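Local coordinates for protein MarR-family transcriptional regulator (Bordetella bronchiseptica, PDB 6PCO) that probably acts as a dimeric DNA-binding transcription factor of the MarR family, a regulator of biofilm formation whose DNA binding is regulated by 6-hydroxynicotinic acid, at residues S77-T80 with A81-V85; H66-I69 with F70-I74; V55-L58 with L59-Y63; Q158-Q161 with S162-G166. One frame throughout, in Å; residues are numbered along the deposited sequence.

Interaction 1 of 4, residues S77-T80 with A81-V85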
# COMPACT_ATOMS: atom_id res chain seq x y z
N SER A 77 -14.27 -13.55 4.49
CA SER A 77 -13.02 -13.26 5.18
C SER A 77 -11.81 -13.79 4.38
O SER A 77 -10.69 -13.38 4.65
CB SER A 77 -13.06 -13.80 6.59
OG SER A 77 -14.23 -13.33 7.26
N LYS A 78 -12.05 -14.67 3.39
CA LYS A 78 -10.99 -15.23 2.53
C LYS A 78 -10.51 -14.18 1.52
O LYS A 78 -9.36 -14.23 1.05
CB LYS A 78 -11.48 -16.47 1.77
CG LYS A 78 -11.49 -17.76 2.57
CD LYS A 78 -12.26 -18.88 1.89
CE LYS A 78 -11.78 -20.27 2.23
NZ LYS A 78 -12.56 -21.32 1.53
N LEU A 79 -11.41 -13.22 1.21
CA LEU A 79 -11.25 -12.25 0.14
C LEU A 79 -10.38 -11.08 0.60
O LEU A 79 -10.69 -10.45 1.58
CB LEU A 79 -12.64 -11.77 -0.26
CG LEU A 79 -12.76 -11.12 -1.63
CD1 LEU A 79 -12.56 -12.15 -2.75
CD2 LEU A 79 -14.10 -10.42 -1.78
N THR A 80 -9.30 -10.78 -0.13
CA THR A 80 -8.43 -9.61 0.14
C THR A 80 -8.88 -8.41 -0.69
O THR A 80 -9.57 -8.56 -1.69
CB THR A 80 -6.96 -9.94 -0.13
OG1 THR A 80 -6.73 -10.09 -1.53
CG2 THR A 80 -6.52 -11.20 0.59
N ALA A 81 -8.49 -7.21 -0.25
CA ALA A 81 -8.70 -5.94 -0.97
C ALA A 81 -8.22 -6.05 -2.42
O ALA A 81 -8.93 -5.65 -3.35
CB ALA A 81 -8.01 -4.81 -0.24
N ALA A 82 -7.04 -6.64 -2.62
CA ALA A 82 -6.48 -6.84 -3.97
C ALA A 82 -7.35 -7.83 -4.76
O ALA A 82 -7.70 -7.60 -5.91
CB ALA A 82 -5.04 -7.28 -3.87
N GLN A 83 -7.71 -8.94 -4.13
CA GLN A 83 -8.56 -9.92 -4.76
C GLN A 83 -9.86 -9.24 -5.25
O GLN A 83 -10.33 -9.47 -6.39
CB GLN A 83 -8.89 -11.04 -3.77
CG GLN A 83 -7.90 -12.18 -3.76
CD GLN A 83 -8.12 -13.09 -2.58
OE1 GLN A 83 -9.22 -13.61 -2.36
NE2 GLN A 83 -7.07 -13.27 -1.80
N PHE A 84 -10.45 -8.42 -4.38
CA PHE A 84 -11.76 -7.83 -4.66
C PHE A 84 -11.64 -6.92 -5.89
O PHE A 84 -12.39 -7.04 -6.86
CB PHE A 84 -12.30 -7.11 -3.42
CG PHE A 84 -13.54 -6.30 -3.69
CD1 PHE A 84 -14.75 -6.93 -3.95
CD2 PHE A 84 -13.49 -4.92 -3.75
CE1 PHE A 84 -15.88 -6.19 -4.23
CE2 PHE A 84 -14.63 -4.19 -4.03
CZ PHE A 84 -15.82 -4.82 -4.27
N VAL A 85 -10.65 -6.03 -5.85
CA VAL A 85 -10.39 -5.10 -6.92
C VAL A 85 -10.19 -5.85 -8.25
O VAL A 85 -10.75 -5.45 -9.27
CB VAL A 85 -9.19 -4.21 -6.56
CG1 VAL A 85 -8.59 -3.53 -7.78
CG2 VAL A 85 -9.60 -3.19 -5.52
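Thr80 and Phe84 are joined by the first i to i+4 bond of helix 81-93, Phe84 N to Thr80 O at 2.8 Å; Thr80 itself is still non-helical (phi -94°, psi 159°), and helical angles begin at Ala81. The side chain of Thr80 supplies the second grip: OG1 accepts from Gln83 N at 3.0 Å, with a fairly straight N-H...O bond. With chi1 at 70°, OG1 lies between the backbone N and the carbonyl carbon, within reach of Gln83 N. This is an N-cap, the threonine hydroxyl standing in for the carbonyl that a preceding turn would have provided. Gln83 then runs past the cap, extended beyond CG and roughly at right angles to the Thr80 side chain. At its amide end NE2 lies beside the Thr80 side chain, while OE1 is 3.7 Å from Leu79 CD1. The other methyl of Leu79, CD2, rests against Phe84 CB at 4.1 Å, an apolar touch; Met152 of helix 143-164 packs on both residues. Ala82 and Gln83 pack instead on Val115 of helix 109-121.

Interaction 2 of 4, residues H66-I69 with F70-I74. With BU1 (1,4-butanediol), chain E.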
# COMPACT_ATOMS: atom_id res chain seq x y z
N HIS A 66 -7.31 1.84 5.78
CA HIS A 66 -8.27 1.39 4.81
C HIS A 66 -8.33 -0.15 4.78
O HIS A 66 -9.42 -0.73 4.75
CB HIS A 66 -7.98 1.98 3.43
CG HIS A 66 -8.73 1.30 2.35
ND1 HIS A 66 -10.08 1.50 2.18
CD2 HIS A 66 -8.34 0.41 1.41
CE1 HIS A 66 -10.50 0.76 1.16
NE2 HIS A 66 -9.45 0.09 0.67
N VAL A 67 -7.17 -0.81 4.80
CA VAL A 67 -7.14 -2.28 4.66
C VAL A 67 -7.74 -2.92 5.92
O VAL A 67 -8.49 -3.89 5.81
CB VAL A 67 -5.73 -2.81 4.34
CG1 VAL A 67 -5.63 -4.31 4.55
CG2 VAL A 67 -5.31 -2.46 2.92
N ALA A 68 -7.42 -2.39 7.10
CA ALA A 68 -8.07 -2.83 8.34
C ALA A 68 -9.59 -2.66 8.21
O ALA A 68 -10.34 -3.58 8.52
CB ALA A 68 -7.53 -2.06 9.53
N ILE A 69 -10.05 -1.48 7.76
CA ILE A 69 -11.45 -1.26 7.61
C ILE A 69 -12.00 -2.32 6.65
O ILE A 69 -13.04 -2.92 6.92
CB ILE A 69 -11.75 0.17 7.12
CG1 ILE A 69 -11.60 1.18 8.25
CG2 ILE A 69 -13.13 0.26 6.48
CD1 ILE A 69 -11.40 2.60 7.77
N PHE A 70 -11.32 -2.53 5.52
CA PHE A 70 -11.77 -3.49 4.50
C PHE A 70 -12.00 -4.86 5.16
O PHE A 70 -13.03 -5.46 4.94
CB PHE A 70 -10.77 -3.58 3.34
CG PHE A 70 -11.18 -4.56 2.26
CD1 PHE A 70 -10.92 -5.91 2.39
CD2 PHE A 70 -11.88 -4.13 1.14
CE1 PHE A 70 -11.34 -6.82 1.42
CE2 PHE A 70 -12.32 -5.04 0.19
CZ PHE A 70 -12.04 -6.38 0.33
N GLN A 71 -11.01 -5.30 5.95
CA GLN A 71 -10.95 -6.66 6.54
C GLN A 71 -12.03 -6.85 7.61
O GLN A 71 -12.63 -7.92 7.71
CB GLN A 71 -9.56 -6.91 7.13
CG GLN A 71 -8.51 -7.17 6.07
CD GLN A 71 -7.11 -7.28 6.62
OE1 GLN A 71 -6.70 -6.50 7.48
NE2 GLN A 71 -6.36 -8.25 6.12
N GLN A 72 -12.26 -5.80 8.41
CA GLN A 72 -13.26 -5.78 9.44
C GLN A 72 -14.68 -5.85 8.84
O GLN A 72 -15.51 -6.58 9.35
CB GLN A 72 -13.07 -4.54 10.32
CG GLN A 72 -11.84 -4.64 11.22
CD GLN A 72 -11.82 -3.56 12.28
OE1 GLN A 72 -12.80 -3.37 13.00
NE2 GLN A 72 -10.70 -2.86 12.39
N THR A 73 -14.95 -5.14 7.73
CA THR A 73 -16.34 -5.02 7.22
C THR A 73 -16.68 -6.05 6.12
O THR A 73 -17.84 -6.36 5.93
CB THR A 73 -16.65 -3.57 6.81
OG1 THR A 73 -15.77 -3.15 5.79
CG2 THR A 73 -16.47 -2.60 7.95
N ILE A 74 -15.69 -6.59 5.38
CA ILE A 74 -16.02 -7.54 4.31
C ILE A 74 -16.52 -8.85 4.92
O ILE A 74 -15.85 -9.41 5.78
CB ILE A 74 -14.83 -7.75 3.33
CG1 ILE A 74 -15.32 -8.29 1.99
CG2 ILE A 74 -13.73 -8.63 3.92
CD1 ILE A 74 -15.91 -7.22 1.09
C1 BU1 E . -13.15 1.44 -1.11
C2 BU1 E . -12.14 0.80 -2.08
C3 BU1 E . -11.92 -0.70 -1.86
C4 BU1 E . -10.67 -1.15 -2.64
O5 BU1 E . -12.82 2.82 -0.77
O6 BU1 E . -9.51 -1.38 -1.82
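The imidazole of His66 meets 1,4-butanediol at its edge, near the ring plane: NE2 and O6 are hydrogen-bonded at 2.9 Å, nearly straight at 167°, and either may be the donor. The diol chain follows the same edge, C3 lying in the ring plane 3.6 Å from NE2. With CG anti to the backbone N (chi1 167°), the ring is carried off the helix toward the diol, and its second nitrogen, ND1, bonds to Thr163 of helix 143-164, which probably fixes the ring's rotation. The other flat group, Phe70, leads away from this turn; its CB sits 3.4 Å from Val67 O, and its ring packs on Ile159 and, in helix 81-93, on Ala81 and Phe84. Residues 66-73 form the last two turns of helix 55-73, one long helix of the winged helix-turn-helix MarR fold. Regular i to i+4 bonds run through it, including Gln72 N to Ala68 O at 2.9 Å. On a more exposed side Gln71 lies obliquely across Val67, OE1 3.8 Å from CG1. Near the end Ile69 O accepts from Thr73 N at 3.0 Å, and Ile74 then leaves helical angles with psi at 126°.

Interaction 3 of 4, residues V55-L58 with L59-Y63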
# COMPACT_ATOMS: atom_id res chain seq x y z
N VAL A 55 5.23 12.50 3.37
CA VAL A 55 3.97 12.18 2.69
C VAL A 55 3.88 10.68 2.40
O VAL A 55 2.78 10.13 2.33
CB VAL A 55 3.76 13.05 1.43
CG1 VAL A 55 4.82 12.85 0.37
CG2 VAL A 55 2.38 12.85 0.83
N GLY A 56 5.04 10.02 2.25
CA GLY A 56 5.11 8.57 2.00
C GLY A 56 4.54 7.78 3.16
O GLY A 56 3.79 6.82 2.96
N HIS A 57 4.86 8.21 4.39
CA HIS A 57 4.42 7.53 5.61
C HIS A 57 2.91 7.70 5.82
O HIS A 57 2.24 6.73 6.17
CB HIS A 57 5.21 8.01 6.83
CG HIS A 57 4.99 7.19 8.06
ND1 HIS A 57 4.34 7.68 9.18
CD2 HIS A 57 5.34 5.92 8.36
CE1 HIS A 57 4.29 6.74 10.11
NE2 HIS A 57 4.90 5.66 9.63
N LEU A 58 2.40 8.92 5.64
CA LEU A 58 0.99 9.24 5.83
C LEU A 58 0.16 8.42 4.83
O LEU A 58 -0.94 7.96 5.19
CB LEU A 58 0.77 10.74 5.64
CG LEU A 58 1.50 11.66 6.62
CD1 LEU A 58 1.53 13.08 6.08
CD2 LEU A 58 0.86 11.62 8.00
N LEU A 59 0.69 8.24 3.61
CA LEU A 59 0.07 7.36 2.61
C LEU A 59 0.04 5.92 3.14
O LEU A 59 -0.97 5.26 3.02
CB LEU A 59 0.81 7.42 1.28
CG LEU A 59 0.49 8.63 0.40
CD1 LEU A 59 1.35 8.64 -0.84
CD2 LEU A 59 -0.97 8.65 0.00
N ARG A 60 1.16 5.49 3.74
CA ARG A 60 1.30 4.15 4.32
C ARG A 60 0.23 3.98 5.42
O ARG A 60 -0.49 3.00 5.41
CB ARG A 60 2.71 3.94 4.88
CG ARG A 60 2.93 2.64 5.64
CD ARG A 60 4.33 2.56 6.26
NE ARG A 60 5.40 2.77 5.27
CZ ARG A 60 6.16 3.88 5.16
NH1 ARG A 60 6.15 4.79 6.12
NH2 ARG A 60 6.91 4.09 4.09
N ARG A 61 0.14 4.97 6.32
CA ARG A 61 -0.76 4.88 7.46
C ARG A 61 -2.21 4.85 6.96
O ARG A 61 -2.99 3.99 7.36
CB ARG A 61 -0.53 6.04 8.44
CG ARG A 61 0.65 5.87 9.38
CD ARG A 61 0.87 7.06 10.33
NE ARG A 61 -0.31 7.59 11.02
CZ ARG A 61 -0.89 7.04 12.08
NH1 ARG A 61 -0.49 5.85 12.51
NH2 ARG A 61 -1.89 7.66 12.68
N ALA A 62 -2.56 5.78 6.07
CA ALA A 62 -3.91 5.91 5.59
C ALA A 62 -4.34 4.65 4.83
O ALA A 62 -5.52 4.27 4.87
CB ALA A 62 -4.04 7.13 4.73
N TYR A 63 -3.39 4.02 4.13
CA TYR A 63 -3.64 2.78 3.38
C TYR A 63 -3.80 1.59 4.34
O TYR A 63 -4.66 0.74 4.10
CB TYR A 63 -2.55 2.56 2.33
CG TYR A 63 -2.63 1.23 1.62
CD1 TYR A 63 -3.62 0.95 0.69
CD2 TYR A 63 -1.69 0.24 1.88
CE1 TYR A 63 -3.69 -0.28 0.05
CE2 TYR A 63 -1.75 -1.00 1.26
CZ TYR A 63 -2.76 -1.26 0.34
OH TYR A 63 -2.78 -2.49 -0.27
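Arg61 folds its aliphatic chain against the imidazole of His57, one helical turn earlier. Its CB starts 3.6 Å from His57 O, the carbonyl that also accepts Arg61 N at 2.7 Å, with the donor in the carbonyl plane. CG stands anti to the carbonyl carbon (chi1 -81°), which brings it over one face of the ring, 4.2 Å from the centroid and 28° off the normal, a CH-pi contact. CD follows along the ring and comes to 3.4 Å from His57 CE1. A bend at chi3 then turns the chain, and the guanidinium plane ends only 20° from that of the ring, while NE stays 5.0 Å from His57 ND1, too far for a hydrogen bond between them. Arg61 also packs on Ser183 of the second subunit. Arg60 lies beside the same ring, though too close in the model for the details to be trusted. It is bent at chi3, and Gly56 O lies 4.2 Å above one guanidinium face, offset toward its rim. Partners on the second subunit hold both polar ends: His57 NE2 bonds to Thr105 O, and Arg60 NE to the hydroxyl of Tyr63. Within its own chain His57 also meets Phe51 edge-to-face. Such burial of the first turns of helix 55-73 against the second subunit fits the MarR family, whose members dimerise largely through their terminal helices.

Interaction 4 of 4, residues Q158-Q161 with S162-G166. With BU1 (1,4-butanediol), chain E.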
# COMPACT_ATOMS: atom_id res chain seq x y z
N GLN A 158 -19.91 0.71 1.98
CA GLN A 158 -19.71 0.96 3.40
C GLN A 158 -18.22 1.20 3.69
O GLN A 158 -17.84 2.22 4.23
CB GLN A 158 -20.26 -0.22 4.19
CG GLN A 158 -20.80 0.16 5.56
CD GLN A 158 -21.24 -1.09 6.29
OE1 GLN A 158 -22.22 -1.73 5.92
NE2 GLN A 158 -20.48 -1.45 7.31
N ILE A 159 -17.36 0.27 3.26
CA ILE A 159 -15.92 0.43 3.45
C ILE A 159 -15.49 1.84 3.00
O ILE A 159 -14.79 2.55 3.75
CB ILE A 159 -15.13 -0.68 2.73
CG1 ILE A 159 -15.32 -2.02 3.43
CG2 ILE A 159 -13.65 -0.30 2.62
CD1 ILE A 159 -15.00 -3.22 2.58
N THR A 160 -15.87 2.23 1.78
CA THR A 160 -15.55 3.58 1.27
C THR A 160 -15.99 4.64 2.29
O THR A 160 -15.20 5.52 2.63
CB THR A 160 -16.20 3.85 -0.08
OG1 THR A 160 -15.59 2.99 -1.05
CG2 THR A 160 -16.06 5.28 -0.54
N GLN A 161 -17.25 4.54 2.76
CA GLN A 161 -17.80 5.49 3.73
C GLN A 161 -16.93 5.53 4.99
O GLN A 161 -16.52 6.61 5.42
CB GLN A 161 -19.24 5.14 4.11
CG GLN A 161 -20.25 5.39 3.00
CD GLN A 161 -20.11 6.76 2.38
OE1 GLN A 161 -20.18 7.79 3.06
NE2 GLN A 161 -19.87 6.79 1.08
N SER A 162 -16.63 4.36 5.57
CA SER A 162 -15.78 4.27 6.77
C SER A 162 -14.42 4.92 6.52
O SER A 162 -13.94 5.67 7.35
CB SER A 162 -15.60 2.86 7.22
OG SER A 162 -16.83 2.32 7.66
N THR A 163 -13.82 4.62 5.35
CA THR A 163 -12.50 5.10 5.02
C THR A 163 -12.48 6.63 5.00
O THR A 163 -11.52 7.23 5.50
CB THR A 163 -12.02 4.52 3.69
OG1 THR A 163 -11.95 3.10 3.81
CG2 THR A 163 -10.66 5.06 3.30
N PHE A 164 -13.52 7.25 4.40
CA PHE A 164 -13.65 8.73 4.38
C PHE A 164 -13.80 9.24 5.81
O PHE A 164 -13.41 10.37 6.15
CB PHE A 164 -14.83 9.21 3.54
CG PHE A 164 -14.60 9.28 2.05
CD1 PHE A 164 -13.49 9.95 1.54
CD2 PHE A 164 -15.48 8.67 1.16
CE1 PHE A 164 -13.27 10.00 0.16
CE2 PHE A 164 -15.25 8.71 -0.20
CZ PHE A 164 -14.15 9.39 -0.70
N GLY A 165 -14.37 8.38 6.66
CA GLY A 165 -14.47 8.66 8.06
C GLY A 165 -15.22 9.96 8.28
O GLY A 165 -16.38 10.07 7.89
N GLY A 166 -14.51 10.94 8.83
CA GLY A 166 -15.09 12.23 9.22
C GLY A 166 -14.72 13.36 8.27
O GLY A 166 -14.95 14.49 8.59
C1 BU1 E . -13.15 1.44 -1.11
C2 BU1 E . -12.14 0.80 -2.08
C3 BU1 E . -11.92 -0.70 -1.86
C4 BU1 E . -10.67 -1.15 -2.64
O5 BU1 E . -12.82 2.82 -0.77
O6 BU1 E . -9.51 -1.38 -1.82
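Thr160 and Phe164 pack side by side one turn apart, pointing the same way, with CG2 of Thr160 3.5 Å from CE2 of the ring. With chi1 at -68°, OG1 of Thr160 stands beside the backbone N and anti to the carbonyl carbon, and CG2 is anti to the backbone N. O5 of the butanediol makes a weak hydrogen bond to Thr160 OG1, whose position is less sure; the hydroxyl is also bonded to Gln54 of the second subunit. The next tight point is Ile159 O, gripped twice by Thr163: N donates at 2.8 Å, while OG1 comes in at 2.9 Å from 47° out of the carbonyl plane. The exposed side is looser. The CB of Gln158 points away from 162-166 and its side chain makes no close contact with it. Gln161 is bent at chi2, and its OE1 is hydrogen-bonded to Arg172. The last helical bond, Gly165 N to Gln161 O, is the most bent of the backbone set at 143°, and Gly165 then turns off with positive phi. Around this end of helix 143-164, Ile159 packs on His66 and Thr73 and Ser162 on Ile69, all of helix 55-73; Phe164 lies on Ile175 and Val176 of helix 169-183, and Val55 of the second subunit packs on Thr163 and Phe164.

Overall arrangement
Along the chain the order is interaction 3, 2, 1, 4. Interactions 3 and 2 lie on helix 55-73, their centres 16 Å apart; interaction 1 caps the next helix, 81-93, and interaction 4 ends helix 143-164. Interaction 2 is the hub: its centre is 10 Å from those of 1 and 4, and it touches both, interaction 1 through Phe70 and interaction 4 through both His66 and Phe70. Interactions 1 and 4 stay about 7 Å apart at nearest atoms. The bound diol touches Val85, His66 and Thr160 and bonds Arg60 and Gly56 of the second subunit, so a small molecule there contacts both subunits; whether 6-hydroxynicotinic acid uses the same site is not settled by this diol.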